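Proteasome assembly chaperone family protein (Pyrococcus furiosus, PDB 3VR0) acts as an archaeal proteasome activator, although it is related to the chaperones that assist proteasome assembly. Local coordinates at residues M17-I22 with A123-D128; E37-I42 with V190-L195; G43-L48 with G212-Y217; D108-P113 with Y117-V122. All blocks are in the same frame, centred on the assembly; numbering follows the deposited sequence.

Interaction 1 (M17-I22 with A123-D128); sequences MKETTI and AGKMLD
Lys125 reaches out from helix 116-131 and lies along Thr20, just ahead of the edge strand 21-24, with its chain and that of the threonine running in opposite senses. The packed part of the contact is made of methylenes. CG of Lys125 sits 4.0 Å from CB of Thr20, and the threonine methyl CG2 rests close to the same carbon. The lysine is folded at two successive bonds (chi2 -74°, chi3 -53°), and this curl brings Lys125 CE up to the oxygen end of the threonine carbonyl, 3.5 Å from Thr20 O. Next along, Ile22 pushes CD1 to 3.7 Å from Lys125 O, an apolar tip laid against the helix backbone. On this packed side the threonine hydroxyl has its own polar partners, Glu121 of the same helix and Ser67.

The other flank is looser. Glu19 crosses the lysine at about a right angle, and Glu19 OE2 touches the methylene CD of Lys125 at 3.8 Å. Lys125 NZ stays 4.5 Å from Glu19 OE2, too far for a salt bridge. A water accepts from Ile22 N at 3.0 Å and, weakly, from Lys125 NZ, and so spans the two segments. Outside this contact, the Glu19 carboxylate has a long, weak ion pair with Lys18 of the third subunit.

The strand end and the helix are therefore joined mainly by the aliphatic length of a lysine. The charge at its tip is likely to be felt by Glu19 only at a distance, and it has a weak water contact.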
loop_
_atom_site.group_PDB
_atom_site.type_symbol
_atom_site.label_atom_id
_atom_site.label_comp_id
_atom_site.label_asym_id
_atom_site.label_seq_id
_atom_site.Cartn_x
_atom_site.Cartn_y
_atom_site.Cartn_z
ATOM N N MET C 17 9.561 14.312 9.163
ATOM C CA MET C 17 8.735 14.034 7.941
ATOM C C MET C 17 7.917 12.737 8.082
ATOM O O MET C 17 8.047 11.800 7.266
ATOM C CB MET C 17 9.612 13.976 6.674
ATOM C CG MET C 17 9.277 15.036 5.569
ATOM S SD MET C 17 9.848 14.534 3.917
ATOM C CE MET C 17 11.540 14.040 4.270
ATOM N N LYS C 18 7.092 12.677 9.128
ATOM C CA LYS C 18 6.150 11.554 9.316
ATOM C C LYS C 18 4.994 11.818 8.386
ATOM O O LYS C 18 4.162 10.947 8.120
ATOM C CB LYS C 18 5.630 11.496 10.759
ATOM C CG LYS C 18 6.712 11.172 11.802
ATOM C CD LYS C 18 6.101 10.502 13.052
ATOM C CE LYS C 18 7.017 10.646 14.283
ATOM N NZ LYS C 18 6.255 10.393 15.552
ATOM N N GLU C 19 4.952 13.063 7.915
ATOM C CA GLU C 19 3.948 13.483 6.991
ATOM C C GLU C 19 4.497 14.562 6.078
ATOM O O GLU C 19 5.588 15.060 6.267
ATOM C CB GLU C 19 2.635 13.883 7.715
ATOM C CG GLU C 19 2.580 15.275 8.378
ATOM C CD GLU C 19 1.174 15.616 8.984
ATOM O OE1 GLU C 19 0.625 14.802 9.774
ATOM O OE2 GLU C 19 0.621 16.699 8.657
ATOM N N THR C 20 3.725 14.881 5.067
ATOM C CA THR C 20 4.033 15.914 4.136
ATOM C C THR C 20 4.384 17.230 4.858
ATOM O O THR C 20 3.670 17.679 5.738
ATOM C CB THR C 20 2.850 16.052 3.188
ATOM O OG1 THR C 20 2.654 14.791 2.516
ATOM C CG2 THR C 20 3.075 17.130 2.163
ATOM N N THR C 21 5.510 17.815 4.484
ATOM C CA THR C 21 6.054 19.001 5.141
ATOM C C THR C 21 6.208 20.172 4.141
ATOM O O THR C 21 6.721 20.009 3.032
ATOM C CB THR C 21 7.462 18.650 5.742
ATOM O OG1 THR C 21 7.304 17.600 6.722
ATOM C CG2 THR C 21 8.104 19.865 6.471
ATOM N N ILE C 22 5.806 21.363 4.577
ATOM C CA ILE C 22 6.065 22.578 3.852
ATOM C C ILE C 22 7.064 23.456 4.608
ATOM O O ILE C 22 6.848 23.781 5.767
ATOM C CB ILE C 22 4.754 23.357 3.573
ATOM C CG1 ILE C 22 3.784 22.449 2.820
ATOM C CG2 ILE C 22 5.087 24.687 2.818
ATOM C CD1 ILE C 22 2.459 22.988 2.584
ATOM N N ALA C 123 -2.649 17.163 -1.069
ATOM C CA ALA C 123 -3.661 18.182 -1.387
ATOM C C ALA C 123 -4.190 18.954 -0.158
ATOM O O ALA C 123 -4.384 20.163 -0.191
ATOM C CB ALA C 123 -4.828 17.535 -2.092
ATOM N N GLY C 124 -4.474 18.214 0.911
ATOM C CA GLY C 124 -4.935 18.775 2.153
ATOM C C GLY C 124 -3.880 19.720 2.767
ATOM O O GLY C 124 -4.251 20.820 3.205
ATOM N N LYS C 125 -2.601 19.303 2.804
ATOM C CA LYS C 125 -1.538 20.195 3.317
ATOM C C LYS C 125 -1.402 21.454 2.440
ATOM O O LYS C 125 -1.216 22.548 2.968
ATOM C CB LYS C 125 -0.165 19.511 3.371
ATOM C CG LYS C 125 0.003 18.544 4.543
ATOM C CD LYS C 125 0.193 19.277 5.907
ATOM C CE LYS C 125 1.317 20.295 5.870
ATOM N NZ LYS C 125 1.536 20.838 7.255
ATOM N N MET C 126 -1.461 21.290 1.126
ATOM C CA MET C 126 -1.456 22.476 0.223
ATOM C C MET C 126 -2.600 23.411 0.547
ATOM O O MET C 126 -2.390 24.631 0.565
ATOM C CB MET C 126 -1.554 22.119 -1.239
ATOM C CG MET C 126 -0.367 21.378 -1.742
ATOM S SD MET C 126 -0.501 21.101 -3.532
ATOM C CE MET C 126 1.124 20.361 -3.710
ATOM N N LEU C 127 -3.800 22.853 0.767
ATOM C CA LEU C 127 -4.923 23.714 1.093
ATOM C C LEU C 127 -4.746 24.389 2.459
ATOM O O LEU C 127 -5.131 25.543 2.563
ATOM C CB LEU C 127 -6.303 23.035 0.996
ATOM C CG LEU C 127 -6.589 22.601 -0.461
ATOM C CD1 LEU C 127 -7.657 21.574 -0.513
ATOM C CD2 LEU C 127 -6.909 23.764 -1.410
ATOM N N ASP C 128 -4.220 23.686 3.481
ATOM C CA ASP C 128 -4.061 24.306 4.814
ATOM C C ASP C 128 -3.101 25.499 4.691
ATOM O O ASP C 128 -3.253 26.504 5.353
ATOM C CB ASP C 128 -3.468 23.353 5.887
ATOM C CG ASP C 128 -4.380 22.135 6.219
ATOM O OD1 ASP C 128 -5.609 22.143 5.955
ATOM O OD2 ASP C 128 -3.839 21.150 6.748
HETATM O O HOH W 1 4.955 21.567 7.410
#

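Interaction 2 (E37-I42 with V190-L195); sequences EGLPGI and VGAAGL
Glu37, the last residue of strand 34-37, turns its carboxylate against the first turn of helix 192-202 at Ala192 and Ala193. From CB, which heads toward the helix, the chain places CG anti to the backbone N (chi1 173°) and then bends sharply (chi2 -87°). Glu37 CD thereby comes to 4.0 Å from Ala193 N. Beyond it the two oxygens part company. Glu37 OE1 lies on the alanine itself, 3.5 Å from Ala193 CA, with the methyl CB close beside. Glu37 OE2 swings back to its own chain and accepts from Leu39 N at 2.8 Å, an almost straight bond (167°) that arrives from above the carboxylate plane. The start of the helix would probably steady a negative charge placed here. With an alanine in place of Glu37, Leu39 N would probably lose its acceptor and a gap would open against Ala193, leaving the turn after the strand freer to move. Leu39 completes the contact with an apolar touch, CD1 to the methyl CB of Ala192 at 3.6 Å.

Around this buried site, Glu37 bonds through its backbone to Ile139 and Met141 of strand 137-145, while Leu39 also packs on Met126 of helix 116-131. Gln110 bridges the two segments, bonding Pro40 O and Ala192 N, and the start of helix 192-202 is thus set over the middle of the mixed sheet.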
loop_
_atom_site.group_PDB
_atom_site.type_symbol
_atom_site.label_atom_id
_atom_site.label_comp_id
_atom_site.label_asym_id
_atom_site.label_seq_id
_atom_site.Cartn_x
_atom_site.Cartn_y
_atom_site.Cartn_z
ATOM N N GLU C 37 -2.757 25.951 -9.768
ATOM C CA GLU C 37 -2.024 24.653 -9.736
ATOM C C GLU C 37 -1.613 24.160 -11.120
ATOM O O GLU C 37 -2.453 24.017 -12.015
ATOM C CB GLU C 37 -2.818 23.569 -9.006
ATOM C CG GLU C 37 -2.164 22.158 -9.097
ATOM C CD GLU C 37 -2.591 21.390 -10.340
ATOM O OE1 GLU C 37 -3.692 21.655 -10.828
ATOM O OE2 GLU C 37 -1.822 20.567 -10.888
ATOM N N GLY C 38 -0.324 23.924 -11.280
ATOM C CA GLY C 38 0.234 23.318 -12.489
ATOM C C GLY C 38 1.297 22.285 -12.134
ATOM O O GLY C 38 2.489 22.475 -12.369
ATOM N N LEU C 39 0.851 21.175 -11.557
ATOM C CA LEU C 39 1.726 20.064 -11.236
ATOM C C LEU C 39 1.875 19.128 -12.474
ATOM O O LEU C 39 1.107 19.248 -13.413
ATOM C CB LEU C 39 1.119 19.330 -10.060
ATOM C CG LEU C 39 1.250 20.169 -8.768
ATOM C CD1 LEU C 39 0.325 19.639 -7.698
ATOM C CD2 LEU C 39 2.695 20.153 -8.288
ATOM N N PRO C 40 2.850 18.193 -12.462
ATOM C CA PRO C 40 2.957 17.277 -13.613
ATOM C C PRO C 40 1.721 16.451 -13.786
ATOM O O PRO C 40 1.072 16.113 -12.811
ATOM C CB PRO C 40 4.149 16.398 -13.261
ATOM C CG PRO C 40 4.961 17.274 -12.383
ATOM C CD PRO C 40 3.958 17.980 -11.524
ATOM N N GLY C 41 1.370 16.192 -15.044
ATOM C CA GLY C 41 0.088 15.586 -15.410
ATOM C C GLY C 41 0.084 15.362 -16.920
ATOM O O GLY C 41 1.134 15.398 -17.550
ATOM N N ILE C 42 -1.096 15.112 -17.483
ATOM C CA ILE C 42 -1.259 14.845 -18.925
ATOM C C ILE C 42 -0.524 15.897 -19.774
ATOM O O ILE C 42 -0.800 17.104 -19.662
ATOM C CB ILE C 42 -2.769 14.833 -19.325
ATOM C CG1 ILE C 42 -3.575 13.819 -18.480
ATOM C CG2 ILE C 42 -2.961 14.607 -20.861
ATOM C CD1 ILE C 42 -2.986 12.475 -18.470
ATOM N N VAL C 190 -8.241 13.392 -12.305
ATOM C CA VAL C 190 -7.409 12.571 -11.427
ATOM C C VAL C 190 -6.257 13.395 -10.832
ATOM O O VAL C 190 -5.589 14.112 -11.575
ATOM C CB VAL C 190 -6.824 11.356 -12.232
ATOM C CG1 VAL C 190 -5.742 10.603 -11.429
ATOM C CG2 VAL C 190 -7.979 10.371 -12.700
ATOM N N GLY C 191 -5.995 13.255 -9.529
ATOM C CA GLY C 191 -4.858 13.940 -8.891
ATOM C C GLY C 191 -5.164 15.385 -8.475
ATOM O O GLY C 191 -6.298 15.737 -8.335
ATOM N N ALA C 192 -4.134 16.208 -8.300
ATOM C CA ALA C 192 -4.284 17.550 -7.715
ATOM C C ALA C 192 -5.194 18.471 -8.510
ATOM O O ALA C 192 -6.009 19.191 -7.922
ATOM C CB ALA C 192 -2.930 18.185 -7.473
ATOM N N ALA C 193 -5.156 18.390 -9.835
ATOM C CA ALA C 193 -6.118 19.200 -10.624
ATOM C C ALA C 193 -7.558 18.977 -10.216
ATOM O O ALA C 193 -8.441 19.875 -10.349
ATOM C CB ALA C 193 -5.939 18.970 -12.103
ATOM N N GLY C 194 -7.830 17.784 -9.696
ATOM C CA GLY C 194 -9.155 17.482 -9.190
ATOM C C GLY C 194 -9.280 17.624 -7.695
ATOM O O GLY C 194 -10.209 18.266 -7.228
ATOM N N LEU C 195 -8.396 16.978 -6.920
ATOM C CA LEU C 195 -8.564 16.960 -5.449
ATOM C C LEU C 195 -8.531 18.354 -4.808
ATOM O O LEU C 195 -9.283 18.608 -3.849
ATOM C CB LEU C 195 -7.469 16.118 -4.780
ATOM C CG LEU C 195 -7.508 14.596 -4.984
ATOM C CD1 LEU C 195 -6.652 13.924 -3.954
ATOM C CD2 LEU C 195 -8.994 14.088 -4.950
#

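Interaction 3 (G43-L48 with G212-Y217); sequences GLVGKL and GESLGY
Val45 and Ser214 face one another, each CB aimed at the opposite segment: the valine from the first turn of helix 45-57, the serine from the end of strand 206-214. Their nearest atoms are Val45 CG2 and Ser214 CB, 4.2 Å apart, a light apolar touch. The other valine methyl, CG1, stands anti to the backbone N (chi1 168°) and is directed toward Gly212, where no side chain intrudes.

The serine's own oxygen is turned a different way. With chi1 at -177°, Ser214 OG swings away from its own N and lies 3.9 Å from Gly43 CA. The contact with Gly43 is only a packing one; the hydroxyl is hydrogen-bonded to Asp220 OD2, and Gly43 is hydrogen-bonded to the backbone of the same Asp220. A CB on Gly43 would fall 2.5 Å from Ser214 OG, so the approach depends on a bare alpha carbon.

Beyond the serine the chains come closer still. Gly43 and Gly216 have their CA atoms 4.1 Å apart. Gly43 N gives a weak, bent hydrogen bond to Gly216 O, 3.4 Å long with an angle of 131°. At Gly216 the backbone angles would press a CB against the preceding carbonyl oxygen, so only a glycine fits comfortably. Helix 221-235 closes the valine side with Ala223 and Val227.

The contact rests on a close backbone approach and a light apolar touch, with just one feeble polar link between the segments; Asp220, bonded to both, probably helps hold the strand end beside the helix start.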
loop_
_atom_site.group_PDB
_atom_site.type_symbol
_atom_site.label_atom_id
_atom_site.label_comp_id
_atom_site.label_asym_id
_atom_site.label_seq_id
_atom_site.Cartn_x
_atom_site.Cartn_y
_atom_site.Cartn_z
ATOM N N GLY C 43 0.426 15.431 -20.585
ATOM C CA GLY C 43 1.085 16.260 -21.606
ATOM C C GLY C 43 1.966 17.360 -21.054
ATOM O O GLY C 43 2.405 18.219 -21.790
ATOM N N LEU C 44 2.242 17.288 -19.753
ATOM C CA LEU C 44 2.881 18.347 -18.959
ATOM C C LEU C 44 2.238 19.695 -19.180
ATOM O O LEU C 44 2.902 20.705 -19.087
ATOM C CB LEU C 44 4.402 18.369 -19.141
ATOM C CG LEU C 44 5.116 17.119 -18.636
ATOM C CD1 LEU C 44 6.550 17.048 -19.150
ATOM C CD2 LEU C 44 5.073 16.999 -17.113
ATOM N N VAL C 45 0.943 19.678 -19.469
ATOM C CA VAL C 45 0.189 20.865 -19.816
ATOM C C VAL C 45 0.132 21.893 -18.683
ATOM O O VAL C 45 0.517 23.041 -18.885
ATOM C CB VAL C 45 -1.285 20.536 -20.217
ATOM C CG1 VAL C 45 -2.103 21.818 -20.282
ATOM C CG2 VAL C 45 -1.352 19.813 -21.537
ATOM N N GLY C 46 -0.399 21.471 -17.526
ATOM C CA GLY C 46 -0.515 22.320 -16.332
ATOM C C GLY C 46 0.847 22.831 -15.912
ATOM O O GLY C 46 1.001 24.005 -15.605
ATOM N N LYS C 47 1.843 21.954 -15.917
ATOM C CA LYS C 47 3.191 22.344 -15.542
ATOM C C LYS C 47 3.844 23.409 -16.449
ATOM O O LYS C 47 4.424 24.373 -15.948
ATOM C CB LYS C 47 4.097 21.136 -15.416
ATOM C CG LYS C 47 5.506 21.527 -15.001
ATOM C CD LYS C 47 6.379 20.308 -14.800
ATOM C CE LYS C 47 7.757 20.714 -14.274
ATOM N NZ LYS C 47 8.342 19.611 -13.472
ATOM N N LEU C 48 3.778 23.217 -17.769
ATOM C CA LEU C 48 4.333 24.193 -18.717
ATOM C C LEU C 48 3.660 25.521 -18.559
ATOM O O LEU C 48 4.315 26.539 -18.523
ATOM C CB LEU C 48 4.153 23.761 -20.173
ATOM C CG LEU C 48 5.082 22.679 -20.692
ATOM C CD1 LEU C 48 4.574 22.318 -22.069
ATOM C CD2 LEU C 48 6.510 23.182 -20.769
ATOM N N GLY C 212 -6.799 21.070 -21.011
ATOM C CA GLY C 212 -6.634 21.180 -22.418
ATOM C C GLY C 212 -6.458 19.831 -23.081
ATOM O O GLY C 212 -5.734 18.960 -22.576
ATOM N N GLU C 213 -7.083 19.694 -24.249
ATOM C CA GLU C 213 -6.937 18.501 -25.068
ATOM C C GLU C 213 -5.506 18.325 -25.484
ATOM O O GLU C 213 -4.863 19.254 -25.935
ATOM C CB GLU C 213 -7.841 18.557 -26.302
ATOM C CG GLU C 213 -9.294 18.367 -25.984
ATOM C CD GLU C 213 -10.191 18.623 -27.194
ATOM O OE1 GLU C 213 -9.752 19.373 -28.120
ATOM O OE2 GLU C 213 -11.330 18.093 -27.208
ATOM N N SER C 214 -5.015 17.107 -25.322
ATOM C CA SER C 214 -3.626 16.782 -25.561
ATOM C C SER C 214 -3.514 15.310 -25.953
ATOM O O SER C 214 -4.326 14.486 -25.527
ATOM C CB SER C 214 -2.820 16.991 -24.286
ATOM O OG SER C 214 -1.455 16.736 -24.545
ATOM N N LEU C 215 -2.490 14.994 -26.736
ATOM C CA LEU C 215 -2.197 13.610 -27.108
ATOM C C LEU C 215 -1.719 12.895 -25.853
ATOM O O LEU C 215 -2.135 11.761 -25.569
ATOM C CB LEU C 215 -1.150 13.544 -28.220
ATOM C CG LEU C 215 -1.476 14.243 -29.565
ATOM C CD1 LEU C 215 -0.404 13.902 -30.620
ATOM C CD2 LEU C 215 -2.919 13.956 -30.110
ATOM N N GLY C 216 -0.861 13.568 -25.089
ATOM C CA GLY C 216 -0.589 13.140 -23.729
ATOM C C GLY C 216 0.780 12.566 -23.460
ATOM O O GLY C 216 1.266 12.640 -22.327
ATOM N N TYR C 217 1.409 11.997 -24.482
ATOM C CA TYR C 217 2.721 11.384 -24.313
ATOM C C TYR C 217 3.799 12.308 -24.811
ATOM O O TYR C 217 4.973 11.949 -24.858
ATOM C CB TYR C 217 2.811 10.007 -25.011
ATOM C CG TYR C 217 1.938 9.839 -26.236
ATOM C CD1 TYR C 217 2.371 10.264 -27.506
ATOM C CD2 TYR C 217 0.676 9.243 -26.124
ATOM C CE1 TYR C 217 1.544 10.107 -28.648
ATOM C CE2 TYR C 217 -0.152 9.072 -27.245
ATOM C CZ TYR C 217 0.282 9.509 -28.501
ATOM O OH TYR C 217 -0.562 9.326 -29.584
#

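Interaction 4 (D108-P113 with Y117-V122); sequences DTQVPP and YGHFEV
Val111 lies over one face of the His119 ring, where the loop after strand 102-107 folds back on helix 116-131 within a beta-alpha-beta crossover of the PAC2 fold; strand 137-145 takes up the chain after the helix. These two residues account for most of the surface the contact buries. The valine CB stands 3.7 Å from the ring centroid and 15° off the ring normal, a CH-pi contact from above. Its two methyls divide the work. Val111 CG1 follows the ring to 3.5 Å from His119 CD2, while Val111 CG2 turns to the helix and meets Val122 CG2 at 3.6 Å. Gly118 packs beside the valine: a CB there would be tight against Val111 CG1, and Gly118 O is close to Val111 CG2.

Gln110 OE1 also comes near the ring plane, but it bonds Ala192 N, while the glutamine NE2 goes to Pro40 O. Leu195 of helix 192-202 packs on the histidine, and His72 of the third subunit stacks on its ring. A bound gold ion is about 3 Å from the side chain, and Glu121 of this helix belongs to a gold site with His69. A leucine in place of His119 would probably lose the CH-pi face and leave Pro112 O without its donor, letting the loop shift against the helix. That donor is His119 NE2, which meets Pro112 O at 3.0 Å in the ring plane but from above the carbonyl plane.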
loop_
_atom_site.group_PDB
_atom_site.type_symbol
_atom_site.label_atom_id
_atom_site.label_comp_id
_atom_site.label_asym_id
_atom_site.label_seq_id
_atom_site.Cartn_x
_atom_site.Cartn_y
_atom_site.Cartn_z
ATOM N N ASP C 108 8.189 18.693 -9.105
ATOM C CA ASP C 108 8.701 17.529 -9.794
ATOM C C ASP C 108 7.610 16.460 -10.101
ATOM O O ASP C 108 7.723 15.733 -11.083
ATOM C CB ASP C 108 9.774 16.855 -8.938
ATOM C CG ASP C 108 10.951 17.768 -8.615
ATOM O OD1 ASP C 108 11.533 18.362 -9.535
ATOM O OD2 ASP C 108 11.338 17.849 -7.435
ATOM N N THR C 109 6.591 16.318 -9.259
ATOM C CA THR C 109 5.832 15.079 -9.293
ATOM C C THR C 109 4.585 15.248 -8.507
ATOM O O THR C 109 4.422 16.241 -7.756
ATOM C CB THR C 109 6.626 13.866 -8.607
ATOM O OG1 THR C 109 5.915 12.627 -8.799
ATOM C CG2 THR C 109 6.815 14.075 -7.089
ATOM N N GLN C 110 3.689 14.290 -8.689
ATOM C CA GLN C 110 2.581 14.107 -7.783
ATOM C C GLN C 110 2.855 12.772 -7.111
ATOM O O GLN C 110 3.790 12.058 -7.483
ATOM C CB GLN C 110 1.242 14.073 -8.537
ATOM C CG GLN C 110 0.905 15.361 -9.303
ATOM C CD GLN C 110 -0.591 15.526 -9.603
ATOM O OE1 GLN C 110 -1.456 15.246 -8.770
ATOM N NE2 GLN C 110 -0.895 16.010 -10.804
ATOM N N VAL C 111 2.031 12.433 -6.136
ATOM C CA VAL C 111 2.138 11.160 -5.462
ATOM C C VAL C 111 1.864 10.062 -6.523
ATOM O O VAL C 111 1.055 10.280 -7.432
ATOM C CB VAL C 111 1.081 11.107 -4.332
ATOM C CG1 VAL C 111 0.857 9.667 -3.835
ATOM C CG2 VAL C 111 1.510 12.041 -3.130
ATOM N N PRO C 112 2.532 8.898 -6.421
ATOM C CA PRO C 112 2.336 7.838 -7.419
ATOM C C PRO C 112 0.877 7.361 -7.541
ATOM O O PRO C 112 0.089 7.591 -6.639
ATOM C CB PRO C 112 3.285 6.719 -6.935
ATOM C CG PRO C 112 4.322 7.461 -6.156
ATOM C CD PRO C 112 3.564 8.519 -5.437
ATOM N N PRO C 113 0.512 6.727 -8.688
ATOM C CA PRO C 113 -0.917 6.351 -8.886
ATOM C C PRO C 113 -1.419 5.278 -7.914
ATOM O O PRO C 113 -2.611 5.125 -7.724
ATOM C CB PRO C 113 -0.988 5.896 -10.360
ATOM C CG PRO C 113 0.491 5.709 -10.820
ATOM C CD PRO C 113 1.341 6.563 -9.908
ATOM N N TYR C 117 -4.479 7.650 -0.623
ATOM C CA TYR C 117 -4.354 8.331 0.644
ATOM C C TYR C 117 -3.299 9.478 0.585
ATOM O O TYR C 117 -3.520 10.541 1.117
ATOM C CB TYR C 117 -3.984 7.341 1.785
ATOM C CG TYR C 117 -4.004 8.072 3.136
ATOM C CD1 TYR C 117 -5.199 8.243 3.809
ATOM C CD2 TYR C 117 -2.835 8.667 3.687
ATOM C CE1 TYR C 117 -5.278 8.932 4.988
ATOM C CE2 TYR C 117 -2.905 9.379 4.936
ATOM C CZ TYR C 117 -4.142 9.510 5.555
ATOM O OH TYR C 117 -4.324 10.181 6.763
ATOM N N GLY C 118 -2.151 9.221 -0.029
ATOM C CA GLY C 118 -1.084 10.210 -0.110
ATOM C C GLY C 118 -1.491 11.454 -0.910
ATOM O O GLY C 118 -1.136 12.557 -0.544
ATOM N N HIS C 119 -2.258 11.264 -1.980
ATOM C CA HIS C 119 -2.833 12.384 -2.776
ATOM C C HIS C 119 -3.697 13.273 -1.900
ATOM O O HIS C 119 -3.532 14.482 -1.945
ATOM C CB HIS C 119 -3.651 11.865 -3.950
ATOM C CG HIS C 119 -2.824 11.306 -5.071
ATOM N ND1 HIS C 119 -2.482 12.043 -6.181
ATOM C CD2 HIS C 119 -2.295 10.076 -5.266
ATOM C CE1 HIS C 119 -1.750 11.307 -6.996
ATOM N NE2 HIS C 119 -1.626 10.102 -6.466
ATOM N N PHE C 120 -4.552 12.676 -1.046
ATOM C CA PHE C 120 -5.427 13.463 -0.223
ATOM C C PHE C 120 -4.615 14.224 0.811
ATOM O O PHE C 120 -4.931 15.368 1.111
ATOM C CB PHE C 120 -6.499 12.614 0.493
ATOM C CG PHE C 120 -7.623 12.162 -0.418
ATOM C CD1 PHE C 120 -8.816 12.881 -0.481
ATOM C CD2 PHE C 120 -7.467 11.045 -1.235
ATOM C CE1 PHE C 120 -9.838 12.474 -1.345
ATOM C CE2 PHE C 120 -8.465 10.638 -2.089
ATOM C CZ PHE C 120 -9.655 11.349 -2.145
ATOM N N GLU C 121 -3.612 13.562 1.408
ATOM C CA GLU C 121 -2.775 14.186 2.383
ATOM C C GLU C 121 -1.962 15.343 1.803
ATOM O O GLU C 121 -1.885 16.355 2.436
ATOM C CB GLU C 121 -1.774 13.200 2.946
ATOM C CG GLU C 121 -1.437 13.576 4.327
ATOM C CD GLU C 121 -0.037 13.241 4.678
ATOM O OE1 GLU C 121 0.871 13.719 3.971
ATOM O OE2 GLU C 121 0.138 12.511 5.674
ATOM N N VAL C 122 -1.349 15.173 0.623
ATOM C CA VAL C 122 -0.594 16.271 -0.003
ATOM C C VAL C 122 -1.555 17.452 -0.364
ATOM O O VAL C 122 -1.306 18.612 0.012
ATOM C CB VAL C 122 0.190 15.776 -1.243
ATOM C CG1 VAL C 122 0.722 16.995 -2.119
ATOM C CG2 VAL C 122 1.324 14.841 -0.837
#

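Interactions 2, 3 and 4 are buried, 2 and 3 nearer the chain's centre, where the loop and helix after strand 34-37 meet helix 192-202 and the end of strand 206-214. Interaction 1 is partly open, at the edge strand. Interactions 1 and 4 share helix 116-131 and touch where Thr20 bonds Glu121, while Gln110 of interaction 4 bonds both segments of interaction 2. Interactions 2 and 4 both touch the third subunit, 4 by stacking His119 on His72 of that chain. Chemistry follows place: lysine methylenes and water at the edge, a carboxylate beside a helix start and backbones brought close at glycines inside, and an imidazole against valine in interaction 4.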